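Local coordinates for protein lovastatin nonaketide synthase, polyketide synthase component (Aspergillus terreus, PDB 7CPX) that builds the dihydromonacolin L nonaketide of lovastatin from malonyl-CoA by iterative condensation, methylation and reduction, working with the partner protein lovC, at residues 1440-1445 with 1460-1465; 1452-1457 with 1482-1487. The protein carries 2 engineered substitutions. One frame throughout, in Å; residues are numbered along the deposited sequence.

Contact 1. Residues 1440-1445 with 1460-1465; sequences MDILEI and PQLGFN
An amide nitrogen held between two carboxylates marks this pairing: Asn-1465 ND2 donates to Asp-1441 OD1 at 2.8 Å and also to Glu-2431, a residue nearly a thousand positions later in the chain. Asp-1441 and Asn-1465 lie side by side and point the same way, and the bond runs to the syn lone pair of OD1 with an N-H...O angle of 149°. The carboxylate and amide planes are turned 62° against each other. Asn-1465 CG stands anti to its backbone N (chi1 176°), which sets CG on the side of Asp-1441. OD1 is also hydrogen-bonded to Ser-1466 OG, so one oxygen is gripped twice; OD2 has a long, weak ion pair with Lys-1539.

The backbones join here as parallel strands. Met-1440 pairs with Phe-1464, their CA atoms 5.1 Å apart, and brackets it in the usual parallel way: Met-1440 N gives its hydrogen to Gly-1463 O at 3.1 Å, and Asn-1465 N returns one to Met-1440 O at 2.9 Å. Gly-1463 sits at the centre of an inverse gamma turn, through which the chain enters the strand.

Beneath the bridge, on the face that carries Met-1440 and Phe-1464, Ile-1442 reaches across with its terminal methyl. CD1 lies 3.8 Å from Phe-1464 CB and 4.0 Å from Leu-1462 CD1, so the phenylalanine meets it through its methylene and not its ring.

This joins the first residues of both parallel strands of the beta-alpha-beta unit 1440-1445, 1451-1457, 1464-1469 in the Rossmann-like methyltransferase domain. One face of the pairing is greasy, whereas on the other an amide bridges Asp-1441 and Glu-2431; that placement probably helps ease repulsion between the two acids and ties this sheet to a distant part of the chain.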
loop_
_atom_site.group_PDB
_atom_site.type_symbol
_atom_site.label_atom_id
_atom_site.label_comp_id
_atom_site.label_asym_id
_atom_site.label_seq_id
_atom_site.Cartn_x
_atom_site.Cartn_y
_atom_site.Cartn_z
ATOM N N MET A 1440 54.824 14.611 31.334
ATOM C CA MET A 1440 56.034 13.813 31.445
ATOM C C MET A 1440 55.943 12.590 30.546
ATOM O O MET A 1440 54.889 11.962 30.438
ATOM C CB MET A 1440 56.252 13.360 32.887
ATOM C CG MET A 1440 56.105 14.455 33.909
ATOM S SD MET A 1440 56.625 13.909 35.544
ATOM C CE MET A 1440 58.405 13.928 35.351
ATOM N N ASP A 1441 57.052 12.268 29.887
ATOM C CA ASP A 1441 57.188 10.987 29.207
ATOM C C ASP A 1441 57.553 9.949 30.258
ATOM O O ASP A 1441 58.657 9.971 30.812
ATOM C CB ASP A 1441 58.237 11.071 28.104
ATOM C CG ASP A 1441 57.774 11.897 26.921
ATOM O OD1 ASP A 1441 56.561 11.884 26.624
ATOM O OD2 ASP A 1441 58.623 12.560 26.289
ATOM N N ILE A 1442 56.618 9.048 30.544
ATOM C CA ILE A 1442 56.723 8.124 31.665
ATOM C C ILE A 1442 57.037 6.736 31.133
ATOM O O ILE A 1442 56.393 6.261 30.189
ATOM C CB ILE A 1442 55.429 8.117 32.496
ATOM C CG1 ILE A 1442 55.173 9.512 33.073
ATOM C CG2 ILE A 1442 55.523 7.068 33.594
ATOM C CD1 ILE A 1442 53.888 9.636 33.864
ATOM N N LEU A 1443 58.030 6.087 31.735
ATOM C CA LEU A 1443 58.424 4.727 31.375
ATOM C C LEU A 1443 58.464 3.889 32.644
ATOM O O LEU A 1443 59.304 4.122 33.516
ATOM C CB LEU A 1443 59.780 4.719 30.668
ATOM C CG LEU A 1443 60.576 3.412 30.690
ATOM C CD1 LEU A 1443 59.770 2.273 30.094
ATOM C CD2 LEU A 1443 61.888 3.586 29.943
ATOM N N GLU A 1444 57.565 2.915 32.752
ATOM C CA GLU A 1444 57.502 2.047 33.923
ATOM C C GLU A 1444 58.181 0.724 33.592
ATOM O O GLU A 1444 57.646 -0.088 32.830
ATOM C CB GLU A 1444 56.062 1.822 34.373
ATOM C CG GLU A 1444 55.969 1.056 35.684
ATOM C CD GLU A 1444 54.571 1.048 36.266
ATOM O OE1 GLU A 1444 53.631 1.468 35.558
ATOM O OE2 GLU A 1444 54.411 0.621 37.427
ATOM N N ILE A 1445 59.349 0.512 34.174
ATOM C CA ILE A 1445 60.080 -0.741 34.066
ATOM C C ILE A 1445 59.673 -1.628 35.232
ATOM O O ILE A 1445 59.482 -1.152 36.360
ATOM C CB ILE A 1445 61.601 -0.491 34.057
ATOM C CG1 ILE A 1445 61.960 0.587 33.030
ATOM C CG2 ILE A 1445 62.344 -1.780 33.745
ATOM C CD1 ILE A 1445 63.403 1.034 33.094
ATOM N N PRO A 1460 44.107 10.624 40.008
ATOM C CA PRO A 1460 43.149 11.322 39.138
ATOM C C PRO A 1460 43.805 12.501 38.434
ATOM O O PRO A 1460 44.301 13.428 39.078
ATOM C CB PRO A 1460 42.055 11.776 40.110
ATOM C CG PRO A 1460 42.751 11.902 41.417
ATOM C CD PRO A 1460 43.798 10.824 41.434
ATOM N N GLN A 1461 43.805 12.458 37.102
ATOM C CA GLN A 1461 44.240 13.585 36.280
ATOM C C GLN A 1461 45.717 13.910 36.514
ATOM O O GLN A 1461 46.073 15.027 36.889
ATOM C CB GLN A 1461 43.368 14.815 36.545
ATOM C CG GLN A 1461 41.872 14.552 36.500
ATOM C CD GLN A 1461 41.082 15.577 37.288
ATOM O OE1 GLN A 1461 41.377 16.771 37.247
ATOM N NE2 GLN A 1461 40.079 15.112 38.024
ATOM N N LEU A 1462 46.577 12.921 36.293
ATOM C CA LEU A 1462 48.013 13.142 36.360
ATOM C C LEU A 1462 48.562 13.388 34.960
ATOM O O LEU A 1462 48.084 12.821 33.974
ATOM C CB LEU A 1462 48.723 11.954 37.019
ATOM C CG LEU A 1462 49.092 10.738 36.170
ATOM C CD1 LEU A 1462 50.474 10.896 35.542
ATOM C CD2 LEU A 1462 49.038 9.479 37.014
ATOM N N GLY A 1463 49.571 14.251 34.884
ATOM C CA GLY A 1463 50.057 14.754 33.612
ATOM C C GLY A 1463 51.032 13.848 32.887
ATOM O O GLY A 1463 52.240 14.101 32.893
ATOM N N PHE A 1464 50.525 12.789 32.258
ATOM C CA PHE A 1464 51.343 11.894 31.450
ATOM C C PHE A 1464 51.212 12.284 29.983
ATOM O O PHE A 1464 50.116 12.226 29.415
ATOM C CB PHE A 1464 50.941 10.430 31.654
ATOM C CG PHE A 1464 49.458 10.185 31.596
ATOM C CD1 PHE A 1464 48.813 9.985 30.388
ATOM C CD2 PHE A 1464 48.711 10.143 32.758
ATOM C CE1 PHE A 1464 47.450 9.761 30.342
ATOM C CE2 PHE A 1464 47.350 9.917 32.719
ATOM C CZ PHE A 1464 46.719 9.727 31.510
ATOM N N ASN A 1465 52.322 12.711 29.379
ATOM C CA ASN A 1465 52.348 12.935 27.941
ATOM C C ASN A 1465 52.459 11.626 27.178
ATOM O O ASN A 1465 51.914 11.503 26.074
ATOM C CB ASN A 1465 53.510 13.857 27.574
ATOM C CG ASN A 1465 53.645 14.060 26.081
ATOM O OD1 ASN A 1465 53.018 14.950 25.506
ATOM N ND2 ASN A 1465 54.476 13.243 25.444
#

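Contact 2. Residues 1452-1457 with 1482-1487; sequences ATKYVL and EQFAPF
In the Rossmann-like methyltransferase domain, helix 1451-1457, which follows the glycine-rich turn, packs through Thr-1453, Lys-1454 and Leu-1457 on the end of helix 1475-1483 and the loop beyond it. Thr-1453 lays its CG2 methyl over one face of the Phe-1484 ring, 3.7 Å from the centroid, in a CH-pi contact. CG2, anti to the backbone N, is the branch presented to the ring, while OG1 probably bonds to Glu-1444. Gln-1483 CB covers the opposite face of the same ring, and the Lys-1454 backbone meets the ring's edge, N lying 3.7 Å from CE1 of Phe-1484.

One turn later Leu-1457 and Phe-1487 meet tip to tip. Leu-1457 has CG anti to its backbone N (chi1 -169°), and CD2 sits over the Phe-1487 ring 3.5 Å from its centroid, only 15° off the normal. The same methyl approaches Phe-1484 CD1 obliquely at 4.2 Å, so it touches both aromatics.

At the solvent side the extended Lys-1454 chain crosses Gln-1483 at about a right angle, CE 3.5 Å from CD of the glutamine. The Gln-1483 amide is satisfied elsewhere, OE1 by Gln-1479 and NE2 by Thr-1449 O in the glycine-rich turn. The two segments thus hold together by methyl-to-ring and aliphatic packing, and polar bonds to neighbouring residues fix the orientation of the Gln-1483 amide.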
loop_
_atom_site.group_PDB
_atom_site.type_symbol
_atom_site.label_atom_id
_atom_site.label_comp_id
_atom_site.label_asym_id
_atom_site.label_seq_id
_atom_site.Cartn_x
_atom_site.Cartn_y
_atom_site.Cartn_z
ATOM N N ALA A 1452 51.671 -2.053 40.149
ATOM C CA ALA A 1452 52.275 -0.750 40.405
ATOM C C ALA A 1452 51.791 0.278 39.393
ATOM O O ALA A 1452 51.567 1.444 39.740
ATOM C CB ALA A 1452 53.798 -0.860 40.374
ATOM N N THR A 1453 51.640 -0.135 38.133
ATOM C CA THR A 1453 51.065 0.757 37.133
ATOM C C THR A 1453 49.659 1.179 37.533
ATOM O O THR A 1453 49.310 2.361 37.449
ATOM C CB THR A 1453 51.041 0.073 35.766
ATOM O OG1 THR A 1453 52.340 -0.449 35.462
ATOM C CG2 THR A 1453 50.634 1.061 34.685
ATOM N N LYS A 1454 48.838 0.225 37.978
ATOM C CA LYS A 1454 47.499 0.566 38.443
ATOM C C LYS A 1454 47.562 1.573 39.581
ATOM O O LYS A 1454 46.855 2.587 39.571
ATOM C CB LYS A 1454 46.762 -0.694 38.896
ATOM C CG LYS A 1454 46.177 -1.525 37.773
ATOM C CD LYS A 1454 45.329 -2.654 38.333
ATOM C CE LYS A 1454 44.634 -3.437 37.236
ATOM N NZ LYS A 1454 43.789 -4.532 37.787
ATOM N N TYR A 1455 48.413 1.312 40.573
ATOM C CA TYR A 1455 48.464 2.178 41.745
ATOM C C TYR A 1455 48.883 3.593 41.367
ATOM O O TYR A 1455 48.188 4.563 41.686
ATOM C CB TYR A 1455 49.423 1.596 42.781
ATOM C CG TYR A 1455 48.735 0.927 43.947
ATOM C CD1 TYR A 1455 47.955 -0.205 43.764
ATOM C CD2 TYR A 1455 48.878 1.422 45.236
ATOM C CE1 TYR A 1455 47.328 -0.820 44.830
ATOM C CE2 TYR A 1455 48.256 0.815 46.307
ATOM C CZ TYR A 1455 47.483 -0.307 46.099
ATOM O OH TYR A 1455 46.861 -0.916 47.164
ATOM N N VAL A 1456 50.013 3.729 40.670
ATOM C CA VAL A 1456 50.554 5.059 40.404
ATOM C C VAL A 1456 49.702 5.794 39.374
ATOM O O VAL A 1456 49.376 6.974 39.550
ATOM C CB VAL A 1456 52.024 4.962 39.960
ATOM C CG1 VAL A 1456 52.847 4.234 41.012
ATOM C CG2 VAL A 1456 52.141 4.277 38.606
ATOM N N LEU A 1457 49.327 5.116 38.290
ATOM C CA LEU A 1457 48.569 5.745 37.220
ATOM C C LEU A 1457 47.108 5.963 37.581
ATOM O O LEU A 1457 46.404 6.668 36.849
ATOM C CB LEU A 1457 48.668 4.895 35.950
ATOM C CG LEU A 1457 48.150 5.510 34.649
ATOM C CD1 LEU A 1457 48.857 6.820 34.348
ATOM C CD2 LEU A 1457 48.336 4.534 33.502
ATOM N N GLU A 1482 44.520 -4.482 28.249
ATOM C CA GLU A 1482 43.179 -4.674 28.783
ATOM C C GLU A 1482 42.953 -3.854 30.046
ATOM O O GLU A 1482 41.848 -3.349 30.267
ATOM C CB GLU A 1482 42.941 -6.156 29.080
ATOM C CG GLU A 1482 43.104 -7.065 27.875
ATOM C CD GLU A 1482 43.045 -8.535 28.242
ATOM O OE1 GLU A 1482 42.910 -8.842 29.446
ATOM O OE2 GLU A 1482 43.136 -9.382 27.329
ATOM N N GLN A 1483 43.985 -3.714 30.880
ATOM C CA GLN A 1483 43.832 -3.005 32.144
ATOM C C GLN A 1483 43.908 -1.495 31.974
ATOM O O GLN A 1483 43.256 -0.759 32.723
ATOM C CB GLN A 1483 44.901 -3.464 33.136
ATOM C CG GLN A 1483 44.783 -4.927 33.532
ATOM C CD GLN A 1483 45.832 -5.368 34.544
ATOM O OE1 GLN A 1483 45.680 -6.407 35.187
ATOM N NE2 GLN A 1483 46.900 -4.587 34.690
ATOM N N PHE A 1484 44.688 -1.016 31.006
ATOM C CA PHE A 1484 44.960 0.407 30.848
ATOM C C PHE A 1484 44.462 0.928 29.505
ATOM O O PHE A 1484 45.087 1.798 28.895
ATOM C CB PHE A 1484 46.452 0.679 31.019
ATOM C CG PHE A 1484 47.035 0.048 32.248
ATOM C CD1 PHE A 1484 46.832 0.613 33.494
ATOM C CD2 PHE A 1484 47.769 -1.120 32.159
ATOM C CE1 PHE A 1484 47.358 0.030 34.628
ATOM C CE2 PHE A 1484 48.299 -1.708 33.289
ATOM C CZ PHE A 1484 48.092 -1.132 34.526
ATOM N N ALA A 1485 43.336 0.399 29.034
ATOM C CA ALA A 1485 42.698 0.947 27.843
ATOM C C ALA A 1485 42.394 2.434 27.967
ATOM O O ALA A 1485 42.616 3.164 26.987
ATOM C CB ALA A 1485 41.416 0.161 27.539
ATOM N N PRO A 1486 41.898 2.944 29.100
ATOM C CA PRO A 1486 41.636 4.390 29.188
ATOM C C PRO A 1486 42.859 5.235 28.892
ATOM O O PRO A 1486 42.729 6.321 28.312
ATOM C CB PRO A 1486 41.166 4.573 30.639
ATOM C CG PRO A 1486 40.673 3.237 31.057
ATOM C CD PRO A 1486 41.530 2.242 30.342
ATOM N N PHE A 1487 44.047 4.770 29.274
ATOM C CA PHE A 1487 45.289 5.487 29.031
ATOM C C PHE A 1487 45.950 5.075 27.722
ATOM O O PHE A 1487 47.045 5.556 27.415
ATOM C CB PHE A 1487 46.257 5.261 30.194
ATOM C CG PHE A 1487 45.610 5.353 31.547
ATOM C CD1 PHE A 1487 45.511 6.568 32.201
ATOM C CD2 PHE A 1487 45.104 4.222 32.165
ATOM C CE1 PHE A 1487 44.918 6.655 33.445
ATOM C CE2 PHE A 1487 44.510 4.302 33.409
ATOM C CZ PHE A 1487 44.416 5.521 34.050
#

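How the contacts relate
The two contacts, with centres 10 Å apart, share one beta-alpha-beta unit: contact 1 pairs its strands, and contact 2 packs a flank of its helix against the end of the next helix, 1475-1483, and the loop after it. Between them, Phe-1464 CZ meets Phe-1487 CD1 at 3.5 Å, and Leu-1462 CD2 lies 3.6 Å from Val-1456 O. Glu-1444 OE1 and Thr-1453 OG1 probably share a hydrogen bond, but their modelled 2.3 Å is too short to trust. Strand 1440-1445 runs straight into the glycine-rich turn that, in related methyltransferases, cradles S-adenosylmethionine. The NADP of this structure lies elsewhere, in the ketoreductase domain.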